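Local coordinates for capsular polysaccharide biosynthesis protein (Vibrio cholerae, PDB 1XPJ) that is of unknown function but resembles haloacid dehalogenase-like hydrolases in sequence and probably takes part in capsular polysaccharide biosynthesis, at residues A[11-16]-A[21-26]; A[47-52]-A[63-68]. All blocks are in the same frame, centred on the assembly; numbering follows the deposited sequence.

Interaction 1: A[11-16]-A[21-26]; sequences TLTQAN and RNVLPR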
loop_
_atom_site.group_PDB
_atom_site.type_symbol
_atom_site.label_atom_id
_atom_site.label_comp_id
_atom_site.label_asym_id
_atom_site.label_seq_id
_atom_site.Cartn_x
_atom_site.Cartn_y
_atom_site.Cartn_z
ATOM N N THR A 11 1.465 21.793 6.726
ATOM C CA THR A 11 1.489 21.493 8.156
ATOM C C THR A 11 2.880 21.743 8.686
ATOM O O THR A 11 3.052 22.488 9.647
ATOM C CB THR A 11 1.091 20.017 8.408
ATOM O OG1 THR A 11 -0.311 19.876 8.191
ATOM C CG2 THR A 11 1.255 19.625 9.886
ATOM N N LEU A 12 3.873 21.117 8.059
ATOM C CA LEU A 12 5.264 21.369 8.409
ATOM C C LEU A 12 5.880 22.466 7.524
ATOM O O LEU A 12 6.945 22.989 7.847
ATOM C CB LEU A 12 6.071 20.074 8.332
ATOM C CG LEU A 12 6.204 19.208 9.589
ATOM C CD1 LEU A 12 5.125 19.487 10.620
ATOM C CD2 LEU A 12 6.231 17.725 9.238
ATOM N N THR A 13 5.192 22.817 6.428
ATOM C CA THR A 13 5.668 23.828 5.478
ATOM C C THR A 13 4.669 24.981 5.312
ATOM O O THR A 13 3.462 24.805 5.525
ATOM C CB THR A 13 6.033 23.215 4.067
ATOM O OG1 THR A 13 4.868 23.156 3.233
ATOM C CG2 THR A 13 6.500 21.749 4.153
ATOM N N GLN A 14 5.185 26.147 4.925
ATOM C CA GLN A 14 4.364 27.320 4.669
ATOM C C GLN A 14 3.794 27.307 3.258
ATOM O O GLN A 14 3.073 28.235 2.860
ATOM C CB GLN A 14 5.185 28.594 4.880
ATOM C CG GLN A 14 5.629 28.801 6.319
ATOM C CD GLN A 14 6.411 30.079 6.534
ATOM O OE1 GLN A 14 6.310 31.024 5.755
ATOM N NE2 GLN A 14 7.193 30.111 7.603
ATOM N N ALA A 15 4.152 26.275 2.493
ATOM C CA ALA A 15 3.686 26.115 1.116
ATOM C C ALA A 15 3.831 27.378 0.265
ATOM O O ALA A 15 2.950 27.696 -0.512
ATOM C CB ALA A 15 2.227 25.623 1.096
ATOM N N ASN A 16 4.941 28.086 0.415
ATOM C CA ASN A 16 5.157 29.353 -0.292
ATOM C C ASN A 16 5.698 29.177 -1.713
ATOM O O ASN A 16 5.679 30.120 -2.508
ATOM C CB ASN A 16 6.109 30.256 0.509
ATOM C CG ASN A 16 7.436 29.569 0.820
ATOM O OD1 ASN A 16 7.466 28.490 1.427
ATOM N ND2 ASN A 16 8.534 30.182 0.389
ATOM N N ARG A 21 12.467 21.443 -2.291
ATOM C CA ARG A 21 13.795 21.640 -1.748
ATOM C C ARG A 21 13.895 22.866 -0.854
ATOM O O ARG A 21 14.516 22.856 0.172
ATOM C CB ARG A 21 14.807 21.713 -2.880
ATOM C CG ARG A 21 15.944 20.721 -2.634
ATOM C CD ARG A 21 17.086 20.865 -3.629
ATOM N NE ARG A 21 16.955 19.880 -4.700
ATOM C CZ ARG A 21 17.124 18.589 -4.368
ATOM N NH1 ARG A 21 17.354 18.259 -3.106
ATOM N NH2 ARG A 21 17.205 17.663 -5.328
ATOM N N ASN A 22 13.300 23.967 -1.309
ATOM C CA ASN A 22 13.497 25.274 -0.711
ATOM C C ASN A 22 12.267 25.890 -0.039
ATOM O O ASN A 22 12.219 27.077 0.257
ATOM C CB ASN A 22 14.017 26.170 -1.846
ATOM C CG ASN A 22 15.453 25.811 -2.140
ATOM O OD1 ASN A 22 16.342 25.983 -1.303
ATOM N ND2 ASN A 22 15.684 25.291 -3.357
ATOM N N VAL A 23 11.302 24.991 0.215
ATOM C CA VAL A 23 10.116 25.568 0.905
ATOM C C VAL A 23 10.373 25.950 2.415
ATOM O O VAL A 23 11.162 25.377 3.149
ATOM C CB VAL A 23 8.973 24.563 0.644
ATOM C CG1 VAL A 23 8.981 23.435 1.641
ATOM C CG2 VAL A 23 7.621 25.235 0.655
ATOM N N LEU A 24 9.732 27.065 2.876
ATOM C CA LEU A 24 9.936 27.514 4.243
ATOM C C LEU A 24 9.148 26.647 5.256
ATOM O O LEU A 24 8.073 26.185 4.971
ATOM C CB LEU A 24 9.445 28.941 4.382
ATOM C CG LEU A 24 10.250 29.989 3.604
ATOM C CD1 LEU A 24 9.673 31.409 3.695
ATOM C CD2 LEU A 24 11.697 30.096 4.096
ATOM N N PRO A 25 9.936 26.423 6.320
ATOM C CA PRO A 25 9.414 25.745 7.527
ATOM C C PRO A 25 8.399 26.581 8.355
ATOM O O PRO A 25 8.562 27.775 8.538
ATOM C CB PRO A 25 10.614 25.391 8.392
ATOM C CG PRO A 25 11.708 26.386 7.996
ATOM C CD PRO A 25 11.332 26.775 6.545
ATOM N N ARG A 26 7.361 25.872 8.862
ATOM C CA ARG A 26 6.510 26.297 9.968
ATOM C C ARG A 26 7.137 25.900 11.285
ATOM O O ARG A 26 7.028 24.771 11.722
ATOM C CB ARG A 26 5.118 25.662 9.839
ATOM C CG ARG A 26 4.279 26.215 8.744
ATOM C CD ARG A 26 2.807 25.813 8.888
ATOM N NE ARG A 26 2.174 26.552 9.985
ATOM C CZ ARG A 26 0.842 26.427 10.124
ATOM N NH1 ARG A 26 0.154 25.669 9.286
ATOM N NH2 ARG A 26 0.225 27.042 11.136
HETATM O O HOH W 1 11.393 29.600 0.235
#
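T13 faces P25 across a single antiparallel bridge, a non-hydrogen-bonded pair with CA atoms 4.7 Å apart, and two backbone hydrogen bonds flank it: R26 N to L12 O and Q14 N to L24 O. The second is short, 2.9 Å from Q14 N to L24 O, and the same carbonyl also receives a CA-H...O contact from T13. The Q14 amide reinforces the bridge and that of N16 extends the pairing past it. Q14, its chain extended beyond CG, crosses L24 at a slant, its CD against L24 CB, and sends NE2 to P25 O at 2.9 Å; this bond is bent, 136° at the hydrogen, and the donor stands above the carbonyl plane. With N16 CG set between the backbone N and the carbonyl carbon (chi1 56°), OD1 accepts from L24 N at 3.0 Å, in the carbonyl plane and on a lone pair. N16 thus engages the other segment directly through OD1 and, through ND2, by way of a water that donates to N22 O. Both segments lie in the loop between strand 3-6 and helix 27-38; T11 closes a DxDx(T/V) pattern, consistent with the HAD nucleophile loop, and R26 is the N-cap residue of the helix. Apolar contact is small: V23 CG1 meets T13 CB at 3.8 Å and also touches T13 CG2. The other methyl, V23 CG2, lies beside the amide oxygen OD1 of N16. T13 OG1 accepts from A15 N, an ST turn, and from G10 N. R26 runs past the backbone of 11-13, CD lying 3.4 Å from T11 O; in the conformer described, a bend at chi3 (73°) turns NH1 to G10 O. W72 of helix 66-75 packs on T13 and P25 and donates NE1 to V23 O.

Interaction 2: A[47-52]-A[63-68]; sequences TARNMR and IHTLPI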
loop_
_atom_site.group_PDB
_atom_site.type_symbol
_atom_site.label_atom_id
_atom_site.label_comp_id
_atom_site.label_asym_id
_atom_site.label_seq_id
_atom_site.Cartn_x
_atom_site.Cartn_y
_atom_site.Cartn_z
ATOM N N THR A 47 2.229 11.712 3.678
ATOM C CA THR A 47 2.017 12.773 2.694
ATOM C C THR A 47 1.502 12.268 1.360
ATOM O O THR A 47 1.893 11.189 0.902
ATOM C CB THR A 47 3.320 13.590 2.480
ATOM O OG1 THR A 47 3.161 14.488 1.365
ATOM C CG2 THR A 47 4.469 12.669 2.044
ATOM N N ALA A 48 0.625 13.067 0.745
ATOM C CA ALA A 48 0.139 12.854 -0.624
ATOM C C ALA A 48 1.022 13.514 -1.705
ATOM O O ALA A 48 0.654 13.519 -2.892
ATOM C CB ALA A 48 -1.294 13.336 -0.750
ATOM N N ARG A 49 2.163 14.079 -1.302
ATOM C CA ARG A 49 3.031 14.828 -2.229
ATOM C C ARG A 49 3.369 14.039 -3.484
ATOM O O ARG A 49 3.779 12.887 -3.394
ATOM C CB ARG A 49 4.338 15.254 -1.549
ATOM C CG ARG A 49 5.212 16.119 -2.462
ATOM C CD ARG A 49 6.556 16.501 -1.871
ATOM N NE ARG A 49 6.450 17.484 -0.792
ATOM C CZ ARG A 49 7.484 17.930 -0.087
ATOM N NH1 ARG A 49 8.712 17.479 -0.336
ATOM N NH2 ARG A 49 7.293 18.822 0.876
ATOM N N ASN A 50 3.195 14.680 -4.638
ATOM C CA ASN A 50 3.430 14.084 -5.952
ATOM C C ASN A 50 2.466 12.964 -6.407
ATOM O O ASN A 50 2.696 12.319 -7.443
ATOM C CB ASN A 50 4.899 13.678 -6.144
ATOM C CG ASN A 50 5.823 14.875 -6.325
ATOM O OD1 ASN A 50 5.382 15.998 -6.592
ATOM N ND2 ASN A 50 7.112 14.632 -6.206
ATOM N N MET A 51 1.391 12.748 -5.647
ATOM C CA MET A 51 0.323 11.857 -6.065
ATOM C C MET A 51 -0.395 12.420 -7.295
ATOM O O MET A 51 -0.771 11.694 -8.196
ATOM C CB MET A 51 -0.707 11.552 -4.982
ATOM C CG MET A 51 -0.159 10.656 -3.873
ATOM S SD MET A 51 -0.888 9.021 -4.006
ATOM C CE MET A 51 0.494 8.178 -4.792
ATOM N N ARG A 52 -0.560 13.742 -7.341
ATOM C CA ARG A 52 -1.167 14.382 -8.509
ATOM C C ARG A 52 -0.238 14.215 -9.717
ATOM O O ARG A 52 -0.617 13.580 -10.703
ATOM C CB ARG A 52 -1.480 15.858 -8.246
ATOM C CG ARG A 52 -2.512 16.423 -9.188
ATOM C CD ARG A 52 -2.027 17.560 -10.065
ATOM N NE ARG A 52 -2.267 18.864 -9.454
ATOM C CZ ARG A 52 -2.605 19.960 -10.137
ATOM N NH1 ARG A 52 -2.751 19.915 -11.464
ATOM N NH2 ARG A 52 -2.801 21.107 -9.489
ATOM N N ILE A 63 11.062 7.288 -6.081
ATOM C CA ILE A 63 12.308 7.688 -6.751
ATOM C C ILE A 63 12.527 9.181 -6.663
ATOM O O ILE A 63 13.613 9.639 -6.311
ATOM C CB ILE A 63 12.335 7.281 -8.262
ATOM C CG1 ILE A 63 12.261 5.767 -8.458
ATOM C CG2 ILE A 63 13.602 7.824 -8.957
ATOM C CD1 ILE A 63 12.041 5.377 -9.921
ATOM N N HIS A 64 11.495 9.940 -7.009
ATOM C CA HIS A 64 11.669 11.369 -7.233
ATOM C C HIS A 64 11.296 12.223 -6.035
ATOM O O HIS A 64 11.828 13.317 -5.871
ATOM C CB HIS A 64 10.849 11.797 -8.445
ATOM C CG HIS A 64 11.335 11.207 -9.736
ATOM N ND1 HIS A 64 10.552 10.387 -10.522
ATOM C CD2 HIS A 64 12.530 11.305 -10.366
ATOM C CE1 HIS A 64 11.240 10.019 -11.591
ATOM N NE2 HIS A 64 12.445 10.558 -11.517
ATOM N N THR A 65 10.377 11.722 -5.207
ATOM C CA THR A 65 9.795 12.504 -4.108
ATOM C C THR A 65 10.447 12.250 -2.749
ATOM O O THR A 65 10.756 13.195 -2.026
ATOM C CB THR A 65 8.298 12.225 -4.011
ATOM O OG1 THR A 65 7.722 12.282 -5.323
ATOM C CG2 THR A 65 7.612 13.325 -3.253
ATOM N N LEU A 66 10.655 10.980 -2.409
ATOM C CA LEU A 66 11.188 10.602 -1.086
ATOM C C LEU A 66 12.538 11.225 -0.741
ATOM O O LEU A 66 12.656 11.774 0.350
ATOM C CB LEU A 66 11.208 9.084 -0.863
ATOM C CG LEU A 66 10.165 8.516 0.112
ATOM C CD1 LEU A 66 10.217 6.964 0.098
ATOM C CD2 LEU A 66 10.312 9.035 1.577
ATOM N N PRO A 67 13.546 11.168 -1.620
ATOM C CA PRO A 67 14.831 11.828 -1.329
ATOM C C PRO A 67 14.705 13.286 -0.885
ATOM O O PRO A 67 15.317 13.638 0.120
ATOM C CB PRO A 67 15.604 11.723 -2.653
ATOM C CG PRO A 67 15.037 10.498 -3.300
ATOM C CD PRO A 67 13.575 10.482 -2.925
ATOM N N ILE A 68 13.914 14.094 -1.586
ATOM C CA ILE A 68 13.763 15.516 -1.272
ATOM C C ILE A 68 13.035 15.758 0.037
ATOM O O ILE A 68 13.348 16.716 0.740
ATOM C CB ILE A 68 13.088 16.276 -2.442
ATOM C CG1 ILE A 68 14.132 16.591 -3.506
ATOM C CG2 ILE A 68 12.422 17.587 -1.983
ATOM C CD1 ILE A 68 13.549 16.815 -4.886
HETATM O O HOH W 2 9.658 15.674 -2.230
#
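N50 and T65 supply the one direct hydrogen bond between the two segments, ND2 of N50 donating to OG1 of T65 at 2.6 Å, an unusually short distance whose exact value is doubtful. The bond is nearly straight, 166° at the hydrogen, and the hydroxyl oxygen lies nearly in the amide plane. The two side chains run antiparallel, side by side, which also brings CG2 of T65 to 3.3 Å from N50 ND2. T65 owes this arrangement to its first torsion (chi1 -46°): OG1 sits beside its backbone N, facing the asparagine, whereas CG2, anti to that N, lies between N50 ND2 and the R49 chain. A second polar link is indirect. A water at the edge of the R49 guanidinium, in its plane, accepts from NH1 at 2.8 Å and donates to T65 O at 2.7 Å. The 47-52 segment is the loop leaving strand 42-47 in the Rossmann-like parallel sheet of this fold, and a type II turn from A48 to M51 places R49 and N50 at its two central positions, with M51 N bonded to A48 O. An ST turn precedes it, R49 N donating to T47 OG1. On the other side, 63-68 runs from helix 58-64 into helix 66-75. Van der Waals contact comes mainly from R49. Its CG is anti to the backbone N (chi1 -176°), carrying the chain across T65 at a slant, CD 3.6 Å from T65 CG2; NH1 then passes I68 CG2 at 4.1 Å. The charged end is held outside this pair, in a salt bridge from NH2 to D9 of the DxDx(T/V) pattern and a cation-pi contact with Y20. A tartrate, probably from the crystallisation liquor, lies beside the N50 side chain and bonds to R52 N.

Both interactions are partly buried and involve loops that follow parallel strands, interaction 1 after strand 3-6 and interaction 2 after strand 42-47; their centres lie about 15 Å apart. Interaction 1 folds one connection back on itself and depends largely on main-chain pairing, with exposed amides at its outer end. Interaction 2 is much smaller, 188 against 487 Å² buried, joins a loop to the passage from helix 58-64 into helix 66-75, and relies on side chains and a water. Helix 66-75 borders both, supplying W72 to the first and I68 to the second. The two meet directly where R21 NH1 packs 3.7 Å from I68 CG1.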